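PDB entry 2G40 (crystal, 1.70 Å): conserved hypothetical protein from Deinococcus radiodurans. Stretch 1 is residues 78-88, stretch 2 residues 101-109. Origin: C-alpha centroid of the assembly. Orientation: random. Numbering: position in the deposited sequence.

Stretch 1 (78-88) ELPGAIAKALG
Stretch 2, residues 101-109: APWLTVGMD

Stretch 1 is a helix through Leu 87, held by i to i+4 hydrogen bonds such as Ile 83 N to Leu 79 O (3.0 Å); Gly 88 then leaves it with positive phi (59°), which favours glycine. Stretch 2 opens with a 3-10 turn, Ala 101 to Trp 103, extends through Leu 104 and Thr 105, and makes a type II turn from Thr 105 to Met 108, where Gly 107 (phi 103°) suits a site that would jam a CB against the preceding carbonyl.

The CA atoms of Pro 80 and Trp 103 lie 4.5 Å apart, and Pro 80 CA makes a CA-H...O contact with Trp 103 O at 3.5 Å. Trp 103 (chi1 m, chi2 16°) offers its indole face to Leu 79 (t, p), whose CD2 sits 3.4 Å from the centroid of the five-membered ring, a CH-pi contact. One turn on, Ile 83 (m, t) places CD1 3.9 Å from Trp 103 CB and CG2 3.4 Å from Met 108 CE. Met 108 (m, t, t) extends its unbranched chain inward until CE also lies 4.0 Å from Leu 87 CD1 (Leu 87 m, t); its SD accepts a weak hydrogen bond from Thr 105 N (3.4 Å).

No direct hydrogen bond joins the stretches. Instead, a water donates to Pro 80 O and Trp 103 O and accepts from OG1 of Thr 105 (chi1 p), each 2.7 Å from the water O.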

ATOM      1  N   GLU A  78       7.129  18.855  22.101  1.00 21.30           N
ATOM      2  CA  GLU A  78       8.005  17.710  22.309  1.00 23.13           C
ATOM      3  C   GLU A  78       8.307  16.947  21.020  1.00 19.76           C
ATOM      4  O   GLU A  78       9.231  16.135  20.986  1.00 21.02           O
ATOM      5  CB  GLU A  78       7.356  16.768  23.327  1.00 23.01           C
ATOM      6  CG  GLU A  78       7.317  17.335  24.745  1.00 27.24           C
ATOM      7  CD  GLU A  78       6.425  16.531  25.698  1.00 29.67           C
ATOM      8  OE1 GLU A  78       5.447  15.877  25.255  1.00 30.20           O
ATOM      9  OE2 GLU A  78       6.700  16.578  26.913  1.00 41.40           O
ATOM     10  N   LEU A  79       7.534  17.190  19.966  1.00 19.43           N
ATOM     11  CA  LEU A  79       7.631  16.373  18.759  1.00 18.36           C
ATOM     12  C   LEU A  79       9.036  16.303  18.150  1.00 17.62           C
ATOM     13  O   LEU A  79       9.539  15.211  17.946  1.00 19.59           O
ATOM     14  CB  LEU A  79       6.599  16.787  17.711  1.00 19.96           C
ATOM     15  CG  LEU A  79       6.644  16.039  16.368  1.00 18.65           C
ATOM     16  CD1 LEU A  79       6.412  14.536  16.528  1.00 22.52           C
ATOM     17  CD2 LEU A  79       5.619  16.609  15.452  1.00 19.64           C
ATOM     18  N   PRO A  80       9.667  17.453  17.852  1.00 19.59           N
ATOM     19  CA  PRO A  80      10.999  17.355  17.244  1.00 20.30           C
ATOM     20  C   PRO A  80      11.967  16.516  18.067  1.00 18.95           C
ATOM     21  O   PRO A  80      12.672  15.690  17.507  1.00 18.37           O
ATOM     22  CB  PRO A  80      11.470  18.805  17.118  1.00 19.62           C
ATOM     23  CG  PRO A  80      10.448  19.639  17.773  1.00 19.73           C
ATOM     24  CD  PRO A  80       9.206  18.841  17.975  1.00 20.27           C
ATOM     25  N   GLY A  81      11.955  16.699  19.379  1.00 19.77           N
ATOM     26  CA  GLY A  81      12.767  15.893  20.283  1.00 20.68           C
ATOM     27  C   GLY A  81      12.446  14.410  20.245  1.00 20.66           C
ATOM     28  O   GLY A  81      13.357  13.573  20.254  1.00 21.11           O
ATOM     29  N   ALA A  82      11.156  14.084  20.191  1.00 18.62           N
ATOM     30  CA  ALA A  82      10.689  12.692  20.104  1.00 19.66           C
ATOM     31  C   ALA A  82      11.216  12.016  18.845  1.00 18.25           C
ATOM     32  O   ALA A  82      11.636  10.855  18.876  1.00 20.95           O
ATOM     33  CB  ALA A  82       9.163  12.625  20.123  1.00 17.92           C
ATOM     34  N   ILE A  83      11.165  12.740  17.733  1.00 17.36           N
ATOM     35  CA  ILE A  83      11.653  12.206  16.462  1.00 19.24           C
ATOM     36  C   ILE A  83      13.144  12.009  16.556  1.00 19.19           C
ATOM     37  O   ILE A  83      13.668  10.951  16.192  1.00 19.69           O
ATOM     38  CB  ILE A  83      11.336  13.143  15.283  1.00 19.48           C
ATOM     39  CG1 ILE A  83       9.821  13.275  15.097  1.00 20.78           C
ATOM     40  CG2 ILE A  83      11.965  12.609  14.004  1.00 20.32           C
ATOM     41  CD1 ILE A  83       9.399  14.363  14.161  1.00 16.57           C
ATOM     42  N   ALA A  84      13.837  13.028  17.065  1.00 19.65           N
ATOM     43  CA  ALA A  84      15.280  12.928  17.291  1.00 19.38           C
ATOM     44  C   ALA A  84      15.648  11.767  18.197  1.00 18.88           C
ATOM     45  O   ALA A  84      16.591  11.028  17.907  1.00 18.93           O
ATOM     46  CB  ALA A  84      15.825  14.218  17.850  1.00 18.78           C
ATOM     47  N   LYS A  85      14.886  11.589  19.269  1.00 18.22           N
ATOM     48  CA  LYS A  85      15.124  10.515  20.200  1.00 20.16           C
ATOM     49  C   LYS A  85      14.927   9.157  19.509  1.00 19.98           C
ATOM     50  O   LYS A  85      15.744   8.263  19.670  1.00 20.73           O
ATOM     51  CB  LYS A  85      14.213  10.654  21.420  1.00 19.44           C
ATOM     52  CG  LYS A  85      14.489   9.674  22.506  1.00 27.25           C
ATOM     53  CD  LYS A  85      13.596   9.957  23.705  1.00 27.98           C
ATOM     54  CE  LYS A  85      13.824   8.962  24.821  1.00 41.02           C
ATOM     55  NZ  LYS A  85      13.799   7.563  24.311  1.00 45.49           N
ATOM     56  N   ALA A  86      13.879   9.034  18.697  1.00 19.81           N
ATOM     57  CA  ALA A  86      13.594   7.799  17.943  1.00 20.67           C
ATOM     58  C   ALA A  86      14.702   7.385  16.974  1.00 21.46           C
ATOM     59  O   ALA A  86      14.970   6.190  16.811  1.00 22.98           O
ATOM     60  CB  ALA A  86      12.294   7.947  17.185  1.00 19.03           C
ATOM     61  N   LEU A  87      15.319   8.362  16.320  1.00 21.95           N
ATOM     62  CA  LEU A  87      16.454   8.109  15.421  1.00 23.43           C
ATOM     63  C   LEU A  87      17.736   7.675  16.113  1.00 26.17           C
ATOM     64  O   LEU A  87      18.557   6.964  15.521  1.00 27.54           O
ATOM     65  CB  LEU A  87      16.787   9.373  14.640  1.00 23.72           C
ATOM     66  CG  LEU A  87      15.796   9.722  13.556  1.00 18.13           C
ATOM     67  CD1 LEU A  87      16.121  11.135  13.099  1.00 20.48           C
ATOM     68  CD2 LEU A  87      15.900   8.723  12.410  1.00 20.81           C
ATOM     69  N   GLY A  88      17.941   8.142  17.341  1.00 26.53           N
ATOM     70  CA  GLY A  88      19.163   7.831  18.077  1.00 27.08           C
ATOM     71  C   GLY A  88      20.394   8.307  17.341  1.00 26.59           C
ATOM     72  O   GLY A  88      20.466   9.462  16.921  1.00 23.41           O
ATOM     73  N   ALA A 101       8.935  21.920   8.597  1.00 22.22           N
ATOM     74  CA  ALA A 101      10.291  22.231   9.083  1.00 23.68           C
ATOM     75  C   ALA A 101      10.480  22.110  10.608  1.00 23.58           C
ATOM     76  O   ALA A 101      11.502  21.602  11.052  1.00 23.94           O
ATOM     77  CB  ALA A 101      10.706  23.620   8.626  1.00 25.38           C
ATOM     78  N   PRO A 102       9.529  22.625  11.412  1.00 24.51           N
ATOM     79  CA  PRO A 102       9.645  22.532  12.883  1.00 24.70           C
ATOM     80  C   PRO A 102       9.810  21.138  13.481  1.00 24.98           C
ATOM     81  O   PRO A 102      10.267  21.015  14.606  1.00 25.48           O
ATOM     82  CB  PRO A 102       8.337  23.168  13.377  1.00 24.29           C
ATOM     83  CG  PRO A 102       7.954  24.107  12.279  1.00 27.66           C
ATOM     84  CD  PRO A 102       8.338  23.405  11.019  1.00 25.44           C
ATOM     85  N   TRP A 103       9.445  20.097  12.743  1.00 22.38           N
ATOM     86  CA  TRP A 103       9.649  18.725  13.214  1.00 23.05           C
ATOM     87  C   TRP A 103      11.097  18.272  13.149  1.00 21.29           C
ATOM     88  O   TRP A 103      11.457  17.255  13.730  1.00 21.11           O
ATOM     89  CB  TRP A 103       8.866  17.750  12.363  1.00 21.72           C
ATOM     90  CG  TRP A 103       7.391  17.900  12.400  1.00 20.36           C
ATOM     91  CD1 TRP A 103       6.658  18.959  12.857  1.00 23.61           C
ATOM     92  CD2 TRP A 103       6.468  16.959  11.890  1.00 21.07           C
ATOM     93  NE1 TRP A 103       5.326  18.718  12.677  1.00 25.03           N
ATOM     94  CE2 TRP A 103       5.177  17.492  12.084  1.00 18.49           C
ATOM     95  CE3 TRP A 103       6.600  15.706  11.293  1.00 20.86           C
ATOM     96  CZ2 TRP A 103       4.027  16.804  11.701  1.00 22.54           C
ATOM     97  CZ3 TRP A 103       5.453  15.034  10.890  1.00 21.71           C
ATOM     98  CH2 TRP A 103       4.191  15.577  11.105  1.00 25.75           C
ATOM     99  N   LEU A 104      11.900  19.006  12.386  1.00 22.96           N
ATOM    100  CA  LEU A 104      13.231  18.581  12.044  1.00 22.58           C
ATOM    101  C   LEU A 104      14.224  19.293  12.935  1.00 24.19           C
ATOM    102  O   LEU A 104      13.983  20.420  13.395  1.00 25.02           O
ATOM    103  CB  LEU A 104      13.539  18.901  10.585  1.00 22.42           C
ATOM    104  CG  LEU A 104      12.514  18.480   9.522  1.00 21.55           C
ATOM    105  CD1 LEU A 104      13.083  18.855   8.149  1.00 20.59           C
ATOM    106  CD2 LEU A 104      12.151  16.996   9.610  1.00 24.53           C
ATOM    107  N   THR A 105      15.353  18.641  13.152  1.00 24.07           N
ATOM    108  CA  THR A 105      16.353  19.146  14.077  1.00 24.80           C
ATOM    109  C   THR A 105      17.747  18.980  13.511  1.00 27.02           C
ATOM    110  O   THR A 105      18.014  18.041  12.763  1.00 25.28           O
ATOM    111  CB  THR A 105      16.251  18.410  15.426  1.00 25.73           C
ATOM    112  OG1 THR A 105      16.116  17.001  15.201  1.00 30.85           O
ATOM    113  CG2 THR A 105      15.023  18.875  16.177  1.00 26.46           C
ATOM    114  N   VAL A 106      18.625  19.917  13.871  1.00 27.88           N
ATOM    115  CA  VAL A 106      20.042  19.873  13.501  1.00 28.43           C
ATOM    116  C   VAL A 106      20.636  18.576  14.028  1.00 28.28           C
ATOM    117  O   VAL A 106      20.329  18.149  15.142  1.00 31.62           O
ATOM    118  CB  VAL A 106      20.781  21.109  14.069  1.00 29.58           C
ATOM    119  CG1 VAL A 106      22.310  20.888  14.162  1.00 29.93           C
ATOM    120  CG2 VAL A 106      20.454  22.334  13.226  1.00 31.52           C
ATOM    121  N   GLY A 107      21.468  17.930  13.225  1.00 27.30           N
ATOM    122  CA  GLY A 107      21.983  16.610  13.590  1.00 28.29           C
ATOM    123  C   GLY A 107      21.288  15.495  12.844  1.00 27.44           C
ATOM    124  O   GLY A 107      21.857  14.417  12.663  1.00 28.62           O
ATOM    125  N   MET A 108      20.054  15.742  12.407  1.00 27.55           N
ATOM    126  CA  MET A 108      19.423  14.870  11.415  1.00 25.29           C
ATOM    127  C   MET A 108      20.224  14.939  10.121  1.00 24.82           C
ATOM    128  O   MET A 108      20.593  16.030   9.670  1.00 27.28           O
ATOM    129  CB  MET A 108      18.000  15.320  11.103  1.00 26.79           C
ATOM    130  CG  MET A 108      16.966  14.997  12.141  1.00 25.09           C
ATOM    131  SD  MET A 108      15.377  15.600  11.560  1.00 28.46           S
ATOM    132  CE  MET A 108      14.248  14.569  12.450  1.00 29.27           C
ATOM    133  N   ASP A 109      20.512  13.783   9.541  1.00 21.36           N
ATOM    134  CA  ASP A 109      21.042  13.724   8.189  1.00 21.18           C
ATOM    135  C   ASP A 109      19.834  13.554   7.270  1.00 18.38           C
ATOM    136  O   ASP A 109      19.389  12.441   6.969  1.00 21.86           O
ATOM    137  CB  ASP A 109      22.067  12.591   8.045  1.00 21.45           C
ATOM    138  CG  ASP A 109      23.285  12.789   8.932  1.00 30.86           C
ATOM    139  OD1 ASP A 109      23.477  13.911   9.454  1.00 36.22           O
ATOM    140  OD2 ASP A 109      24.049  11.813   9.106  1.00 40.08           O
TER
HETATM  141  O   HOH W   1      13.606  16.117  14.967  1.00 26.24           O